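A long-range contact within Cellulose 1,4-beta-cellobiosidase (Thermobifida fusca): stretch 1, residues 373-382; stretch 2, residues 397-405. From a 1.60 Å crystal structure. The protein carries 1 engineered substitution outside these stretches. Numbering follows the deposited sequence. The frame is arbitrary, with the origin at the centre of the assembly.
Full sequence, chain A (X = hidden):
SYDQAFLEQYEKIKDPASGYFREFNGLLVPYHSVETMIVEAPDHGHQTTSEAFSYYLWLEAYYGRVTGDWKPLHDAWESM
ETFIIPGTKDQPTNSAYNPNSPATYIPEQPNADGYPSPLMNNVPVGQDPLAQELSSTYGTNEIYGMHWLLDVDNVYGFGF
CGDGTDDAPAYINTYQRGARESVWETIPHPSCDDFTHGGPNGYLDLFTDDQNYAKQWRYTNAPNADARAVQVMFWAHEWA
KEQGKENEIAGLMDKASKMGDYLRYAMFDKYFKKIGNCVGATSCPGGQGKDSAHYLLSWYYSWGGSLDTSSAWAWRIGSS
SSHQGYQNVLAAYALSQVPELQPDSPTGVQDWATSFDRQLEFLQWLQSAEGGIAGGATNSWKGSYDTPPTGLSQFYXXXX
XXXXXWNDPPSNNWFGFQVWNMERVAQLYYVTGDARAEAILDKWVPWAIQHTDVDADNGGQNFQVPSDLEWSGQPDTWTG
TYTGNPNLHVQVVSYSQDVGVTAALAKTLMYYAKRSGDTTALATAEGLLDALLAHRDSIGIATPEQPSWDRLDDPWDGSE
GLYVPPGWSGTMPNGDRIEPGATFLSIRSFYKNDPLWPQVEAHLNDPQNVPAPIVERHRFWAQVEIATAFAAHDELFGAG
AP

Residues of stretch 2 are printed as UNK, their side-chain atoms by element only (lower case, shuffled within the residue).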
# COMPACT_ATOMS: atom_id res chain seq x y z
N ILE A 373 2.22 15.97 -7.85
CA ILE A 373 3.38 15.06 -7.89
C ILE A 373 3.17 13.89 -8.83
O ILE A 373 2.26 13.05 -8.62
CB ILE A 373 3.82 14.61 -6.51
CG1 ILE A 373 3.80 15.78 -5.47
CG2 ILE A 373 5.15 13.88 -6.56
CD1 ILE A 373 4.69 16.97 -5.75
N ALA A 374 3.98 13.86 -9.87
CA ALA A 374 3.84 12.80 -10.91
C ALA A 374 4.29 11.45 -10.42
O ALA A 374 4.76 11.28 -9.27
CB ALA A 374 4.59 13.19 -12.14
N GLY A 375 4.17 10.43 -11.28
CA GLY A 375 4.08 9.06 -10.80
C GLY A 375 5.27 8.50 -10.09
O GLY A 375 5.19 8.06 -8.94
N GLY A 376 6.39 8.39 -10.80
CA GLY A 376 7.56 7.74 -10.24
C GLY A 376 8.62 7.34 -11.24
O GLY A 376 8.70 7.95 -12.33
N ALA A 377 9.35 6.32 -10.94
CA ALA A 377 10.38 5.87 -11.85
C ALA A 377 10.70 4.42 -11.56
O ALA A 377 10.44 3.83 -10.52
CB ALA A 377 11.67 6.68 -11.61
N THR A 378 11.28 3.77 -12.58
CA THR A 378 11.65 2.37 -12.47
C THR A 378 13.02 1.99 -13.05
O THR A 378 13.50 2.63 -14.05
CB THR A 378 10.60 1.45 -13.19
OG1 THR A 378 10.96 0.08 -12.95
CG2 THR A 378 10.55 1.72 -14.62
N ASN A 379 13.65 1.03 -12.38
CA ASN A 379 14.93 0.46 -12.92
C ASN A 379 14.68 -0.72 -13.90
O ASN A 379 15.62 -1.35 -14.38
CB ASN A 379 15.83 -0.05 -11.77
CG ASN A 379 17.27 -0.26 -12.22
OD1 ASN A 379 17.85 0.63 -12.76
ND2 ASN A 379 17.81 -1.37 -11.94
N SER A 380 13.44 -1.13 -14.06
CA SER A 380 13.10 -2.26 -14.94
C SER A 380 11.92 -1.88 -15.78
O SER A 380 10.74 -2.03 -15.41
CB SER A 380 12.77 -3.49 -14.15
OG SER A 380 12.54 -4.66 -14.96
N TRP A 381 12.18 -1.32 -16.99
CA TRP A 381 11.10 -0.95 -17.84
C TRP A 381 10.18 -2.16 -18.18
O TRP A 381 10.64 -3.18 -18.68
CB TRP A 381 11.67 -0.27 -19.12
CG TRP A 381 10.67 0.53 -19.83
CD1 TRP A 381 10.16 0.25 -21.08
CD2 TRP A 381 10.00 1.73 -19.40
NE1 TRP A 381 9.20 1.18 -21.40
CE2 TRP A 381 9.09 2.09 -20.38
CE3 TRP A 381 10.09 2.52 -18.25
CZ2 TRP A 381 8.28 3.24 -20.27
CZ3 TRP A 381 9.32 3.64 -18.13
CH2 TRP A 381 8.41 4.00 -19.15
N LYS A 382 8.88 -1.97 -17.99
CA LYS A 382 7.84 -2.92 -18.27
C LYS A 382 8.05 -4.16 -17.43
O LYS A 382 7.50 -5.27 -17.72
CB LYS A 382 7.75 -3.22 -19.75
CG LYS A 382 7.13 -2.04 -20.47
CD LYS A 382 7.22 -2.28 -21.93
CE LYS A 382 6.56 -1.13 -22.65
NZ LYS A 382 6.69 -1.34 -24.13
N UNK A 397 19.38 7.42 -13.11
CA UNK A 397 19.46 6.34 -14.12
C UNK A 397 18.20 5.47 -14.28
O UNK A 397 18.20 4.56 -15.13
N UNK A 398 17.23 5.67 -13.43
CA UNK A 398 15.90 5.08 -13.58
C UNK A 398 15.03 5.91 -14.49
O UNK A 398 15.33 7.10 -14.75
s UNK A 398 15.03 3.32 -9.94
c UNK A 398 16.04 3.93 -11.35
c UNK A 398 15.29 4.87 -12.16
c UNK A 398 14.87 4.90 -9.10
N UNK A 399 13.96 5.28 -15.00
CA UNK A 399 13.17 5.88 -16.00
C UNK A 399 11.86 6.39 -15.51
O UNK A 399 11.13 5.61 -14.87
o UNK A 399 17.95 3.68 -19.47
c UNK A 399 16.68 3.92 -18.91
c UNK A 399 14.91 3.35 -17.45
c UNK A 399 14.26 4.50 -17.81
c UNK A 399 16.08 5.06 -19.25
c UNK A 399 16.14 3.04 -18.00
c UNK A 399 12.92 4.87 -17.14
c UNK A 399 14.83 5.36 -18.69
N UNK A 400 11.47 7.60 -15.87
CA UNK A 400 10.17 8.17 -15.47
C UNK A 400 9.01 7.30 -15.92
O UNK A 400 8.93 6.91 -17.07
c UNK A 400 6.88 10.79 -14.27
c UNK A 400 7.75 10.36 -16.84
c UNK A 400 6.50 10.84 -16.65
c UNK A 400 8.61 10.12 -15.82
c UNK A 400 10.00 9.60 -16.03
c UNK A 400 8.16 10.37 -14.53
c UNK A 400 5.98 11.04 -15.34
o UNK A 400 4.69 11.50 -15.07
N UNK A 401 8.11 6.97 -15.01
CA UNK A 401 6.92 6.18 -15.28
C UNK A 401 5.71 6.94 -14.71
O UNK A 401 5.58 7.15 -13.53
c UNK A 401 6.95 4.76 -14.70
o UNK A 401 6.23 2.60 -15.35
o UNK A 401 4.89 4.34 -15.81
c UNK A 401 5.93 3.84 -15.33
N UNK A 402 4.89 7.44 -15.64
CA UNK A 402 3.70 8.20 -15.26
C UNK A 402 2.59 7.34 -14.54
O UNK A 402 1.71 7.87 -13.93
c UNK A 402 -1.31 7.48 -17.23
c UNK A 402 -0.34 6.23 -19.08
c UNK A 402 3.06 7.28 -18.48
c UNK A 402 -0.10 7.97 -16.87
c UNK A 402 1.03 7.60 -17.58
c UNK A 402 0.88 6.81 -18.72
n UNK A 402 2.15 6.58 -19.22
c UNK A 402 3.03 8.82 -16.44
c UNK A 402 2.43 7.95 -17.49
c UNK A 402 -1.42 6.58 -18.34
N UNK A 403 2.80 6.02 -14.59
CA UNK A 403 1.85 5.04 -14.05
C UNK A 403 2.61 3.84 -13.46
O UNK A 403 2.50 2.72 -13.87
c UNK A 403 0.53 3.54 -17.41
o UNK A 403 -0.69 3.29 -17.13
c UNK A 403 1.49 4.14 -16.44
c UNK A 403 0.83 4.57 -15.11
n UNK A 403 1.12 3.08 -18.56
N UNK A 404 3.42 4.08 -12.43
CA UNK A 404 4.21 2.94 -11.90
C UNK A 404 3.40 1.71 -11.56
O UNK A 404 2.39 1.83 -10.89
c UNK A 404 4.87 5.02 -10.88
c UNK A 404 4.85 3.56 -10.63
c UNK A 404 3.59 5.30 -11.58
N UNK A 405 3.87 0.58 -12.01
CA UNK A 405 3.36 -0.71 -11.63
C UNK A 405 2.00 -1.06 -12.19
O UNK A 405 1.92 -2.06 -12.93
c UNK A 405 3.07 -2.46 -9.90
c UNK A 405 3.45 -1.04 -10.14
c UNK A 405 4.88 -0.75 -9.61
O HOH W 1 17.52 1.82 -15.26
O HOH W 2 7.47 0.85 -17.16

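Position 397 has no side-chain atoms. Its phi is positive, at 81°, which favours the residue without a CB. It is Gly397. Water 1 donates to Gly397 O and to Asn379 OD1, 2.8 Å each, and so links the two stretches.

Position 398 carries an unbranched chain of two carbons, a sulfur and a terminal carbon. Its CB lies 3.4 Å from Thr378 O and 4.1 Å from Ala377 CB. A thioether in this order is methionine, Met398. Its SD is 3.6 Å from Asn379 N.

Position 399 has one carbon, then a ring of six carbons bearing one oxygen. Its CB packs 3.8 Å from Trp381 CE3. A phenol ring on one carbon is tyrosine, Tyr399. Its backbone pairs with Thr378 in both directions: Tyr399 N donates to Thr378 O, and Thr378 N donates to Tyr399 O, each at 2.9 Å.

Position 400 again has one carbon and a six-carbon ring with one oxygen. The ring reaches back along stretch 1, and its oxygen comes 3.4 Å from Ala374 CB. This is Tyr400. Its CD1 lies 3.3 Å from Gly376 O, and Gly375 N sits at the ring edge. The backbone Tyr400 O lies 3.5 Å from Trp381 CZ3.

Position 401 has two carbons, the second carrying two oxygens. One oxygen lies 4.3 Å from Trp381 CZ3. This short carboxylate is Asp401. Asp401 N donates to Gly376 O at 2.9 Å, nearly straight. Water 2 donates to Asp401 OD2 and accepts from Lys382 N.

Position 402 has one carbon, then fused five- and six-membered rings of eight carbons and one nitrogen. The CA-to-CB bond points away from stretch 1. It is Trp402.

Position 403 has three carbons, the third carrying one oxygen and one nitrogen. It does not touch stretch 1. It is Gln403. Gln403 N donates to Asp401 OD1 at 2.9 Å.

Position 404 has three carbons closing a ring onto the backbone nitrogen. One ring carbon lies 3.6 Å from Gly375 C. It is Pro404. A CB on Gly375 would clash with Asp401 O, Trp402 O and Pro404 CD.

Position 405 has one carbon carrying two more, out of reach of stretch 1. It is Val405.

The contact is a short antiparallel pairing that buries 630 Å². Three backbone hydrogen bonds hold it. Ala377 and Tyr400 point to one face, Thr378, Tyr399 and Asp401 to the other. Gly375 and Gly376 leave room for Pro404, and two waters add bridges.

Stretch 2 397-405: GMYYDWQPV
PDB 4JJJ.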